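Local coordinates for protein heme oxygenase (mycobilin-producing) (Mycobacterium tuberculosis, PDB 3HX9) that degrades heme oxidatively to mycobilin with release of iron, working as a homodimer that can hold two hemes in each active site, at residues A[9-12]-A[13-17]. Residues are numbered along the deposited sequence; the frame is centred on the assembly and turned at random.
Sequences IEVP and AGAGP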
ATOM      1  N   ILE A   9      11.796  -1.238   0.371  1.00 16.28           N
ATOM      2  CA  ILE A   9      13.157  -1.755   0.663  1.00 17.74           C
ATOM      3  C   ILE A   9      13.719  -2.482  -0.540  1.00 18.70           C
ATOM      4  O   ILE A   9      13.028  -3.220  -1.253  1.00 16.31           O
ATOM      5  CB  ILE A   9      13.200  -2.605   1.906  1.00 19.00           C
ATOM      6  CG1 ILE A   9      12.145  -3.730   1.836  1.00 20.39           C
ATOM      7  CG2 ILE A   9      12.939  -1.702   3.048  1.00 24.42           C
ATOM      8  CD1 ILE A   9      12.245  -4.727   3.004  1.00 28.19           C
ATOM      9  N   GLU A  10      14.939  -2.106  -0.860  1.00 18.84           N
ATOM     10  CA  GLU A  10      15.649  -2.698  -2.005  1.00 19.89           C
ATOM     11  C   GLU A  10      16.254  -4.021  -1.580  1.00 18.95           C
ATOM     12  O   GLU A  10      17.038  -4.077  -0.661  1.00 21.08           O
ATOM     13  CB  GLU A  10      16.741  -1.714  -2.476  1.00 20.16           C
ATOM     14  CG  GLU A  10      16.157  -0.516  -3.282  1.00 27.47           C
ATOM     15  CD  GLU A  10      16.921   0.828  -3.068  1.00 36.69           C
ATOM     16  OE1 GLU A  10      16.274   1.909  -2.879  1.00 35.78           O
ATOM     17  OE2 GLU A  10      18.181   0.805  -3.066  1.00 36.60           O
ATOM     18  N   VAL A  11      15.875  -5.107  -2.226  1.00 19.92           N
ATOM     19  CA  VAL A  11      16.268  -6.421  -1.787  1.00 19.19           C
ATOM     20  C   VAL A  11      16.946  -7.071  -2.962  1.00 18.90           C
ATOM     21  O   VAL A  11      16.349  -7.162  -3.982  1.00 20.41           O
ATOM     22  CB  VAL A  11      15.019  -7.273  -1.453  1.00 20.19           C
ATOM     23  CG1 VAL A  11      15.431  -8.650  -1.064  1.00 19.53           C
ATOM     24  CG2 VAL A  11      14.336  -6.654  -0.265  1.00 20.21           C
ATOM     25  N   PRO A  12      18.175  -7.549  -2.808  1.00 18.63           N
ATOM     26  CA  PRO A  12      18.862  -8.140  -3.995  1.00 20.04           C
ATOM     27  C   PRO A  12      18.089  -9.318  -4.562  1.00 20.11           C
ATOM     28  O   PRO A  12      17.460 -10.078  -3.835  1.00 20.99           O
ATOM     29  CB  PRO A  12      20.166  -8.699  -3.379  1.00 20.01           C
ATOM     30  CG  PRO A  12      20.483  -7.731  -2.321  1.00 22.10           C
ATOM     31  CD  PRO A  12      19.107  -7.378  -1.691  1.00 20.23           C
ATOM     32  N   ALA A  13      18.113  -9.471  -5.875  1.00 21.79           N
ATOM     33  CA  ALA A  13      17.498 -10.644  -6.473  1.00 22.39           C
ATOM     34  C   ALA A  13      18.111 -11.909  -5.886  1.00 22.67           C
ATOM     35  O   ALA A  13      19.363 -12.029  -5.738  1.00 23.03           O
ATOM     36  CB  ALA A  13      17.645 -10.588  -7.984  1.00 23.40           C
ATOM     37  N   GLY A  14      17.248 -12.818  -5.446  1.00 21.98           N
ATOM     38  CA  GLY A  14      17.694 -14.008  -4.764  1.00 22.03           C
ATOM     39  C   GLY A  14      17.595 -13.970  -3.260  1.00 22.20           C
ATOM     40  O   GLY A  14      17.592 -15.029  -2.636  1.00 21.55           O
ATOM     41  N   ALA A  15      17.551 -12.747  -2.702  1.00 19.99           N
ATOM     42  CA  ALA A  15      17.587 -12.560  -1.267  1.00 19.27           C
ATOM     43  C   ALA A  15      16.168 -12.559  -0.709  1.00 19.70           C
ATOM     44  O   ALA A  15      16.008 -12.620   0.506  1.00 19.44           O
ATOM     45  CB  ALA A  15      18.308 -11.290  -0.902  1.00 20.45           C
ATOM     46  N   GLY A  16      15.189 -12.510  -1.597  1.00 18.13           N
ATOM     47  CA  GLY A  16      13.762 -12.383  -1.145  1.00 20.41           C
ATOM     48  C   GLY A  16      13.314 -13.462  -0.159  1.00 20.29           C
ATOM     49  O   GLY A  16      12.740 -13.170   0.919  1.00 19.89           O
ATOM     50  N   PRO A  17      13.593 -14.746  -0.486  1.00 21.02           N
ATOM     51  CA  PRO A  17      13.180 -15.820   0.463  1.00 21.53           C
ATOM     52  C   PRO A  17      13.725 -15.647   1.860  1.00 21.26           C
ATOM     53  O   PRO A  17      13.003 -15.882   2.814  1.00 22.25           O
ATOM     54  CB  PRO A  17      13.713 -17.124  -0.198  1.00 21.25           C
ATOM     55  CG  PRO A  17      13.667 -16.785  -1.698  1.00 22.71           C
ATOM     56  CD  PRO A  17      14.079 -15.302  -1.774  1.00 20.80           C
TER
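P12 and A15 close a tight reversal of the chain: A15 N donates to P12 O at 2.9 Å, with an N-H...O angle of 159°. At the two corners of the turn, A13 directs its methyl away from the incoming chain and G14 takes a positive phi (100°), a conformation readily open to glycine. The A15 methyl points back at the incoming chain, with A15 CB 3.3 Å from P12 O and 4.0 Å from P12 CB, so it lies beside the accepting oxygen and against the proline ring. V11 supplies the other apolar wall. Its CB branches with CG1 anti to the backbone N (chi1 177°), a setting that carries this methyl across to the second arm of the turn. There V11 CG1 lies 3.9 Å from A15 CB and equally far from G16 N. The V11 side chain also touches Y51 of strand 51-57 and L19 of helix 16-25, while P12 rests on T85, which probably contributes to heme binding. This is a type II beta turn, P12 to A15, with glycine at its third position; it links strand 3-9 to helix 16-25 in the ferredoxin-like fold of dimeric alpha-beta barrel proteins, with the V11 side chain about 6 Å from a bound heme.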